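Side-chain contact in putative thiol-disulfide isomerase or thioredoxin (Salmonella enterica subsp. enterica serovar Typhimurium, PDB 3L9V), which probably catalyses thiol-disulfide exchange as a DsbA-like oxidoreductase, helping to form or rearrange disulfide bonds in other proteins: residues D102-F107 with G116-S121. Sequence-based numbering, arbitrary orientation.
Sequences DVRRVF and GEYDRS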
loop_
_atom_site.group_PDB
_atom_site.type_symbol
_atom_site.label_atom_id
_atom_site.label_comp_id
_atom_site.label_asym_id
_atom_site.label_seq_id
_atom_site.Cartn_x
_atom_site.Cartn_y
_atom_site.Cartn_z
ATOM N N ASP A 102 -17.995 -8.090 -5.592
ATOM C CA ASP A 102 -16.794 -8.894 -5.448
ATOM C C ASP A 102 -15.946 -8.346 -4.290
ATOM O O ASP A 102 -15.444 -9.108 -3.472
ATOM C CB ASP A 102 -15.967 -8.850 -6.735
ATOM C CG ASP A 102 -16.525 -9.745 -7.829
ATOM O OD1 ASP A 102 -17.058 -10.825 -7.509
ATOM O OD2 ASP A 102 -16.396 -9.377 -9.015
ATOM N N VAL A 103 -15.769 -7.020 -4.259
ATOM C CA VAL A 103 -14.925 -6.375 -3.234
ATOM C C VAL A 103 -15.395 -6.762 -1.834
ATOM O O VAL A 103 -14.610 -7.228 -1.021
ATOM C CB VAL A 103 -14.939 -4.841 -3.373
ATOM C CG1 VAL A 103 -14.221 -4.170 -2.196
ATOM C CG2 VAL A 103 -14.293 -4.453 -4.689
ATOM N N ARG A 104 -16.690 -6.594 -1.583
ATOM C CA ARG A 104 -17.269 -6.933 -0.283
ATOM C C ARG A 104 -17.149 -8.425 0.029
ATOM O O ARG A 104 -16.880 -8.832 1.158
ATOM C CB ARG A 104 -18.744 -6.493 -0.221
ATOM C CG ARG A 104 -19.556 -7.181 0.905
ATOM C CD ARG A 104 -20.951 -6.615 1.002
ATOM N NE ARG A 104 -21.700 -6.950 -0.198
ATOM C CZ ARG A 104 -22.754 -6.281 -0.629
ATOM N NH1 ARG A 104 -23.207 -5.239 0.062
ATOM N NH2 ARG A 104 -23.348 -6.656 -1.755
ATOM N N ARG A 105 -17.375 -9.248 -0.983
ATOM C CA ARG A 105 -17.298 -10.692 -0.814
ATOM C C ARG A 105 -15.895 -11.122 -0.392
ATOM O O ARG A 105 -15.726 -11.879 0.566
ATOM C CB ARG A 105 -17.760 -11.393 -2.107
ATOM C CG ARG A 105 -17.835 -12.902 -2.033
ATOM C CD ARG A 105 -18.285 -13.490 -3.376
ATOM N NE ARG A 105 -17.584 -12.904 -4.523
ATOM C CZ ARG A 105 -16.338 -13.209 -4.884
ATOM N NH1 ARG A 105 -15.629 -14.092 -4.192
ATOM N NH2 ARG A 105 -15.793 -12.618 -5.936
ATOM N N VAL A 106 -14.872 -10.617 -1.080
ATOM C CA VAL A 106 -13.506 -10.969 -0.701
ATOM C C VAL A 106 -13.162 -10.413 0.701
ATOM O O VAL A 106 -12.426 -11.040 1.457
ATOM C CB VAL A 106 -12.474 -10.433 -1.727
ATOM C CG1 VAL A 106 -11.063 -10.542 -1.164
ATOM C CG2 VAL A 106 -12.605 -11.160 -3.085
ATOM N N PHE A 107 -13.665 -9.229 1.045
ATOM C CA PHE A 107 -13.319 -8.644 2.347
ATOM C C PHE A 107 -13.919 -9.522 3.451
ATOM O O PHE A 107 -13.239 -9.879 4.414
ATOM C CB PHE A 107 -13.848 -7.209 2.452
ATOM C CG PHE A 107 -13.335 -6.447 3.650
ATOM C CD1 PHE A 107 -13.805 -6.725 4.926
ATOM C CD2 PHE A 107 -12.418 -5.419 3.489
ATOM C CE1 PHE A 107 -13.352 -6.012 6.033
ATOM C CE2 PHE A 107 -11.951 -4.698 4.579
ATOM C CZ PHE A 107 -12.407 -4.996 5.862
ATOM N N GLY A 116 -24.028 -7.673 7.244
ATOM C CA GLY A 116 -24.625 -6.509 7.876
ATOM C C GLY A 116 -23.607 -5.561 8.503
ATOM O O GLY A 116 -23.792 -4.355 8.484
ATOM N N GLU A 117 -22.543 -6.102 9.080
ATOM C CA GLU A 117 -21.503 -5.264 9.662
ATOM C C GLU A 117 -20.678 -4.591 8.562
ATOM O O GLU A 117 -20.337 -3.407 8.667
ATOM C CB GLU A 117 -20.603 -6.071 10.586
ATOM C CG GLU A 117 -19.665 -5.204 11.416
ATOM C CD GLU A 117 -20.417 -4.239 12.318
ATOM O OE1 GLU A 117 -21.308 -4.697 13.067
ATOM O OE2 GLU A 117 -20.118 -3.024 12.280
ATOM N N TYR A 118 -20.387 -5.319 7.487
ATOM C CA TYR A 118 -19.669 -4.697 6.369
ATOM C C TYR A 118 -20.443 -3.500 5.847
ATOM O O TYR A 118 -19.907 -2.392 5.761
ATOM C CB TYR A 118 -19.397 -5.702 5.251
ATOM C CG TYR A 118 -18.613 -5.127 4.105
ATOM C CD1 TYR A 118 -19.261 -4.485 3.063
ATOM C CD2 TYR A 118 -17.222 -5.218 4.061
ATOM C CE1 TYR A 118 -18.557 -3.951 1.987
ATOM C CE2 TYR A 118 -16.508 -4.691 2.985
ATOM C CZ TYR A 118 -17.179 -4.053 1.963
ATOM O OH TYR A 118 -16.491 -3.522 0.901
ATOM N N ASP A 119 -21.730 -3.711 5.562
ATOM C CA ASP A 119 -22.562 -2.674 4.959
ATOM C C ASP A 119 -22.669 -1.437 5.849
ATOM O O ASP A 119 -22.715 -0.326 5.350
ATOM C CB ASP A 119 -23.958 -3.207 4.589
ATOM C CG ASP A 119 -23.930 -4.127 3.368
ATOM O OD1 ASP A 119 -22.904 -4.142 2.640
ATOM O OD2 ASP A 119 -24.930 -4.842 3.138
ATOM N N ARG A 120 -22.717 -1.633 7.160
ATOM C CA ARG A 120 -22.785 -0.497 8.075
ATOM C C ARG A 120 -21.414 0.151 8.228
ATOM O O ARG A 120 -21.289 1.366 8.353
ATOM C CB ARG A 120 -23.317 -0.933 9.447
ATOM C CG ARG A 120 -24.806 -1.257 9.453
ATOM C CD ARG A 120 -25.326 -1.613 10.865
ATOM N NE ARG A 120 -24.567 -2.681 11.526
ATOM C CZ ARG A 120 -24.881 -3.979 11.495
ATOM N NH1 ARG A 120 -25.923 -4.411 10.812
ATOM N NH2 ARG A 120 -24.132 -4.855 12.132
ATOM N N SER A 121 -20.380 -0.674 8.203
ATOM C CA SER A 121 -19.056 -0.195 8.518
ATOM C C SER A 121 -18.415 0.509 7.340
ATOM O O SER A 121 -17.737 1.509 7.523
ATOM C CB SER A 121 -18.175 -1.343 8.978
ATOM O OG SER A 121 -18.530 -1.742 10.270
#
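Tyr118 holds CG anti to its own backbone nitrogen (chi1 -178°), which sends its ring across to helix 100-111, between the side chains of Arg104 and Phe107. Arg104 runs out extended through its first two torsions, which carries CB, CG and CD across one face of the tyrosine, toward its CD1/CE1 side, and the bend at chi3 then swings the guanidinium toward Asp119. Its CG sits over that face of the Tyr118 ring, 3.7 Å from the centroid, a CH-pi contact, while Arg104 CB comes within 3.4 Å of Tyr118 CE1. At the ring's edge Tyr118 CE2 lies 3.7 Å from Phe107 CG, in an offset edge-to-face pair whose planes are 63° apart, the tyrosine giving the edge. Val103 CG1 approaches Tyr118 OH at 3.9 Å. Farther out, Arg104 NH1 donates to the syn side of Asp119 OD1 at 2.8 Å with an N-H...O angle of 147°, a salt bridge spanning the two helices; Asp119 OD2 is held by Arg115. Leu73 of helix 64-77 touches both Phe107 and Tyr118. The pairing, apolar within and ionic outside, packs two consecutive helices of the helical region that a DsbA-like protein carries as an insertion in its thioredoxin fold.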